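Local atomic coordinates of NAD dependent epimerase/dehydratase family (uncultured archaeon MedDCM-OCT-S05-C57, PDB entry 5Y1F), a protein that binds NAD+ and probably catalyses the NAD+-dependent oxidation of L-threonine as a monomeric dehydrogenase. Residues D168-R182 / L239-Y253. Numbering follows the deposited sequence. Where two conformers were deposited one is given.
Sequences DTYFKEHGIDVRGIR and LMDAPLDSLNYHSNY
Arg179 reaches across to Leu239 and Ala242 at the end of helix 229-241. Arg179 CB lies 4.1 Å from Leu239 CD2 and also near Met240 SD. CG and CD then run extended past Leu247 CD1. Leu247 CD1 lies over one face of the guanidinium, 3.6 Å from Arg179 NE. At the edge, NE and NH2 grip the two carboxylate oxygens of Asp177 side-on. Arg179 NH1 donates to Leu239 O and to Ala242 O, 2.8 Å each, near the guanidinium plane. Leu239 O also accepts from Ala242 N, so two donors hold this carbonyl where the helix ends. With an alanine here, Leu239 O and Ala242 O would probably lose this donor and Asp177 its salt-bridge mate. Phe171 CG is anti to the backbone N (chi1 173°), which brings its ring face to face with His250, centroids 3.8 Å apart. Asp168 OD1 accepts from Ser251 N through its syn lone pair, 3.1 Å away. Gly180 N bonds to His250 O, and Ile181 pairs in parallel with Tyr253. Segment 239-253 thus lies against the end of helix 155-174 and along strand 178-187 of the Rossmann-type sheet; strand 125-131 pairs with the latter. Helix 298-304 packs on Leu239 and Leu247 through Trp304.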
# COMPACT_ATOMS: atom_id res chain seq x y z
N ASP A 168 6.53 -6.17 15.13
CA ASP A 168 6.19 -5.94 16.53
C ASP A 168 7.22 -6.55 17.48
O ASP A 168 7.49 -5.98 18.53
CB ASP A 168 4.75 -6.33 16.81
CG ASP A 168 3.75 -5.32 16.26
OD1 ASP A 168 4.07 -4.18 15.90
OD2 ASP A 168 2.54 -5.67 16.21
N THR A 169 7.84 -7.65 17.10
CA THR A 169 8.98 -8.19 17.84
C THR A 169 10.14 -7.21 17.84
O THR A 169 10.76 -6.98 18.89
CB THR A 169 9.44 -9.50 17.26
OG1 THR A 169 8.39 -10.46 17.38
CG2 THR A 169 10.70 -10.03 17.96
N TYR A 170 10.43 -6.57 16.73
CA TYR A 170 11.51 -5.60 16.72
C TYR A 170 11.18 -4.42 17.57
O TYR A 170 12.09 -3.83 18.19
CB TYR A 170 11.88 -5.21 15.29
CG TYR A 170 12.97 -6.13 14.71
CD1 TYR A 170 14.32 -5.68 14.60
CD2 TYR A 170 12.71 -7.43 14.40
CE1 TYR A 170 15.31 -6.53 14.16
CE2 TYR A 170 13.74 -8.28 14.01
CZ TYR A 170 15.02 -7.78 13.82
OH TYR A 170 16.04 -8.62 13.37
N PHE A 171 9.93 -4.00 17.63
CA PHE A 171 9.56 -2.95 18.49
C PHE A 171 9.72 -3.36 19.98
O PHE A 171 10.38 -2.64 20.75
CB PHE A 171 8.11 -2.48 18.24
CG PHE A 171 7.61 -1.49 19.24
CD1 PHE A 171 8.15 -0.25 19.30
CD2 PHE A 171 6.67 -1.83 20.18
CE1 PHE A 171 7.79 0.64 20.28
CE2 PHE A 171 6.29 -0.93 21.14
CZ PHE A 171 6.83 0.30 21.18
N LYS A 172 9.11 -4.47 20.38
CA LYS A 172 9.13 -4.83 21.80
C LYS A 172 10.49 -5.27 22.27
O LYS A 172 10.90 -4.95 23.40
CB LYS A 172 8.15 -5.96 22.06
CG LYS A 172 6.72 -5.58 21.85
CD LYS A 172 5.80 -6.74 22.17
CE LYS A 172 4.83 -6.41 23.28
NZ LYS A 172 3.53 -7.05 22.97
N GLU A 173 11.15 -6.14 21.52
CA GLU A 173 12.40 -6.76 21.97
C GLU A 173 13.58 -5.89 21.64
O GLU A 173 14.58 -5.88 22.37
CB GLU A 173 12.59 -8.12 21.33
CG GLU A 173 11.58 -9.14 21.74
CD GLU A 173 11.86 -10.54 21.23
OE1 GLU A 173 12.91 -10.78 20.57
OE2 GLU A 173 10.93 -11.36 21.47
N HIS A 174 13.53 -5.12 20.55
CA HIS A 174 14.71 -4.40 20.07
C HIS A 174 14.55 -2.90 20.14
O HIS A 174 15.47 -2.17 19.76
CB HIS A 174 15.11 -4.89 18.66
CG HIS A 174 15.52 -6.34 18.64
ND1 HIS A 174 15.00 -7.28 17.79
CD2 HIS A 174 16.32 -7.02 19.50
CE1 HIS A 174 15.50 -8.47 18.07
NE2 HIS A 174 16.28 -8.34 19.13
N GLY A 175 13.39 -2.40 20.56
CA GLY A 175 13.19 -0.96 20.66
C GLY A 175 13.16 -0.23 19.33
O GLY A 175 13.27 0.99 19.32
N ILE A 176 12.85 -0.91 18.24
CA ILE A 176 12.78 -0.24 16.93
C ILE A 176 11.42 0.37 16.73
O ILE A 176 10.40 -0.32 16.82
CB ILE A 176 13.09 -1.22 15.80
CG1 ILE A 176 14.49 -1.80 15.95
CG2 ILE A 176 12.91 -0.55 14.45
CD1 ILE A 176 15.59 -0.82 16.22
N ASP A 177 11.40 1.67 16.47
CA ASP A 177 10.12 2.36 16.22
C ASP A 177 9.70 2.13 14.77
O ASP A 177 10.09 2.88 13.87
CB ASP A 177 10.28 3.85 16.54
CG ASP A 177 9.02 4.62 16.37
OD1 ASP A 177 7.99 4.03 15.99
OD2 ASP A 177 8.99 5.79 16.77
N VAL A 178 9.03 1.01 14.60
CA VAL A 178 8.46 0.60 13.31
C VAL A 178 6.95 0.75 13.36
O VAL A 178 6.31 0.31 14.36
CB VAL A 178 8.88 -0.83 12.94
CG1 VAL A 178 8.62 -1.82 14.05
CG2 VAL A 178 8.20 -1.29 11.66
N ARG A 179 6.38 1.41 12.35
CA ARG A 179 4.94 1.66 12.26
C ARG A 179 4.46 1.15 10.93
O ARG A 179 5.21 1.07 9.95
CB ARG A 179 4.69 3.16 12.39
CG ARG A 179 5.26 3.72 13.68
CD ARG A 179 5.19 5.22 13.74
NE ARG A 179 5.93 5.71 14.91
CZ ARG A 179 5.80 6.94 15.43
NH1 ARG A 179 4.92 7.79 14.97
NH2 ARG A 179 6.57 7.28 16.48
N GLY A 180 3.18 0.79 10.89
CA GLY A 180 2.59 0.29 9.67
C GLY A 180 1.08 0.36 9.68
O GLY A 180 0.44 0.53 10.72
N ILE A 181 0.53 0.27 8.47
CA ILE A 181 -0.90 0.36 8.21
C ILE A 181 -1.29 -0.86 7.41
O ILE A 181 -0.58 -1.24 6.44
CB ILE A 181 -1.23 1.63 7.43
CG1 ILE A 181 -0.98 2.87 8.29
CG2 ILE A 181 -2.66 1.61 6.93
CD1 ILE A 181 -0.97 4.16 7.52
N ARG A 182 -2.44 -1.44 7.75
CA ARG A 182 -3.08 -2.46 6.88
C ARG A 182 -3.83 -1.74 5.76
O ARG A 182 -5.01 -1.47 5.86
CB ARG A 182 -4.06 -3.29 7.70
CG ARG A 182 -3.40 -4.20 8.70
CD ARG A 182 -4.38 -4.74 9.70
NE ARG A 182 -3.75 -5.72 10.58
CZ ARG A 182 -4.27 -6.13 11.73
NH1 ARG A 182 -5.43 -5.63 12.18
NH2 ARG A 182 -3.64 -7.05 12.43
N LEU A 239 0.71 9.07 10.55
CA LEU A 239 1.10 8.03 11.48
C LEU A 239 2.59 8.18 11.84
O LEU A 239 2.97 8.10 12.99
CB LEU A 239 0.85 6.65 10.87
CG LEU A 239 1.41 5.46 11.69
CD1 LEU A 239 0.91 5.49 13.12
CD2 LEU A 239 1.01 4.15 10.99
N MET A 240 3.42 8.42 10.85
CA MET A 240 4.84 8.57 11.11
C MET A 240 5.18 9.76 11.97
O MET A 240 6.20 9.73 12.68
CB MET A 240 5.61 8.58 9.80
CG MET A 240 5.68 7.19 9.14
SD MET A 240 6.64 5.97 10.05
CE MET A 240 8.30 6.39 9.54
N ASP A 241 4.38 10.81 11.90
CA ASP A 241 4.62 12.01 12.71
C ASP A 241 4.05 11.94 14.07
O ASP A 241 4.40 12.81 14.90
CB ASP A 241 3.96 13.22 12.06
CG ASP A 241 4.75 13.77 10.95
OD1 ASP A 241 5.94 13.43 10.83
OD2 ASP A 241 4.16 14.56 10.18
N ALA A 242 3.21 10.98 14.42
CA ALA A 242 2.59 10.94 15.73
C ALA A 242 3.65 10.75 16.82
O ALA A 242 4.61 10.02 16.64
CB ALA A 242 1.58 9.84 15.79
N PRO A 243 3.40 11.27 18.03
CA PRO A 243 4.31 10.89 19.12
C PRO A 243 4.19 9.42 19.39
O PRO A 243 3.09 8.87 19.49
CB PRO A 243 3.82 11.72 20.31
CG PRO A 243 2.75 12.62 19.81
CD PRO A 243 2.34 12.21 18.43
N LEU A 244 5.32 8.77 19.63
CA LEU A 244 5.30 7.34 19.83
C LEU A 244 4.40 6.94 20.99
O LEU A 244 3.71 5.92 20.92
CB LEU A 244 6.72 6.83 20.08
CG LEU A 244 6.88 5.36 20.39
CD1 LEU A 244 6.33 4.49 19.26
CD2 LEU A 244 8.37 5.09 20.64
N ASP A 245 4.43 7.70 22.09
CA ASP A 245 3.65 7.34 23.26
C ASP A 245 2.15 7.35 23.04
O ASP A 245 1.41 6.73 23.82
CB ASP A 245 4.03 8.15 24.51
CG ASP A 245 3.42 9.52 24.52
OD1 ASP A 245 3.05 9.99 25.62
OD2 ASP A 245 3.30 10.15 23.44
N SER A 246 1.70 8.01 21.97
CA SER A 246 0.26 8.03 21.68
C SER A 246 -0.23 6.75 20.97
O SER A 246 -1.42 6.52 20.86
CB SER A 246 -0.11 9.25 20.85
OG SER A 246 -0.03 10.44 21.61
N LEU A 247 0.70 5.93 20.50
CA LEU A 247 0.32 4.74 19.71
C LEU A 247 0.07 3.53 20.56
O LEU A 247 0.93 3.06 21.29
CB LEU A 247 1.42 4.45 18.68
CG LEU A 247 1.77 5.60 17.74
CD1 LEU A 247 2.87 5.18 16.78
CD2 LEU A 247 0.56 6.14 17.01
N ASN A 248 -1.11 2.96 20.42
CA ASN A 248 -1.42 1.69 21.02
C ASN A 248 -1.15 0.48 20.14
O ASN A 248 -1.22 -0.66 20.60
CB ASN A 248 -2.84 1.69 21.54
CG ASN A 248 -3.03 2.65 22.69
OD1 ASN A 248 -2.36 2.48 23.72
ND2 ASN A 248 -3.79 3.71 22.51
N TYR A 249 -0.92 0.74 18.86
CA TYR A 249 -0.55 -0.28 17.88
C TYR A 249 0.69 0.24 17.15
O TYR A 249 0.99 1.41 17.21
CB TYR A 249 -1.72 -0.54 16.93
CG TYR A 249 -2.90 -1.08 17.68
CD1 TYR A 249 -3.82 -0.22 18.28
CD2 TYR A 249 -3.05 -2.44 17.92
CE1 TYR A 249 -4.81 -0.70 19.11
CE2 TYR A 249 -4.05 -2.91 18.75
CZ TYR A 249 -4.92 -2.02 19.32
OH TYR A 249 -5.89 -2.56 20.15
N HIS A 250 1.40 -0.67 16.48
CA HIS A 250 2.68 -0.33 15.87
C HIS A 250 2.68 -0.69 14.40
O HIS A 250 2.48 0.19 13.56
CB HIS A 250 3.83 -0.91 16.70
CG HIS A 250 3.89 -0.27 18.04
ND1 HIS A 250 3.12 -0.66 19.12
CD2 HIS A 250 4.40 0.93 18.35
CE1 HIS A 250 3.31 0.24 20.09
NE2 HIS A 250 4.03 1.22 19.63
N SER A 251 2.78 -1.98 14.08
CA SER A 251 2.96 -2.42 12.69
C SER A 251 1.70 -2.53 11.86
O SER A 251 1.76 -2.72 10.64
CB SER A 251 3.58 -3.82 12.66
OG SER A 251 2.66 -4.79 13.13
N ASN A 252 0.53 -2.40 12.47
CA ASN A 252 -0.66 -2.98 11.90
C ASN A 252 -1.97 -2.25 12.13
O ASN A 252 -3.00 -2.88 12.25
CB ASN A 252 -0.79 -4.42 12.39
CG ASN A 252 -0.93 -4.51 13.88
OD1 ASN A 252 -0.92 -3.51 14.62
ND2 ASN A 252 -0.97 -5.78 14.37
N TYR A 253 -1.97 -0.94 12.05
CA TYR A 253 -3.24 -0.22 12.15
C TYR A 253 -4.21 -0.57 11.06
O TYR A 253 -3.91 -0.36 9.88
CB TYR A 253 -3.02 1.28 12.12
CG TYR A 253 -2.66 1.88 13.48
CD1 TYR A 253 -3.67 2.20 14.41
CD2 TYR A 253 -1.35 2.14 13.84
CE1 TYR A 253 -3.37 2.70 15.66
CE2 TYR A 253 -1.07 2.71 15.06
CZ TYR A 253 -2.07 2.92 15.98
OH TYR A 253 -1.74 3.48 17.24
O HOH W 1 0.84 -3.50 16.71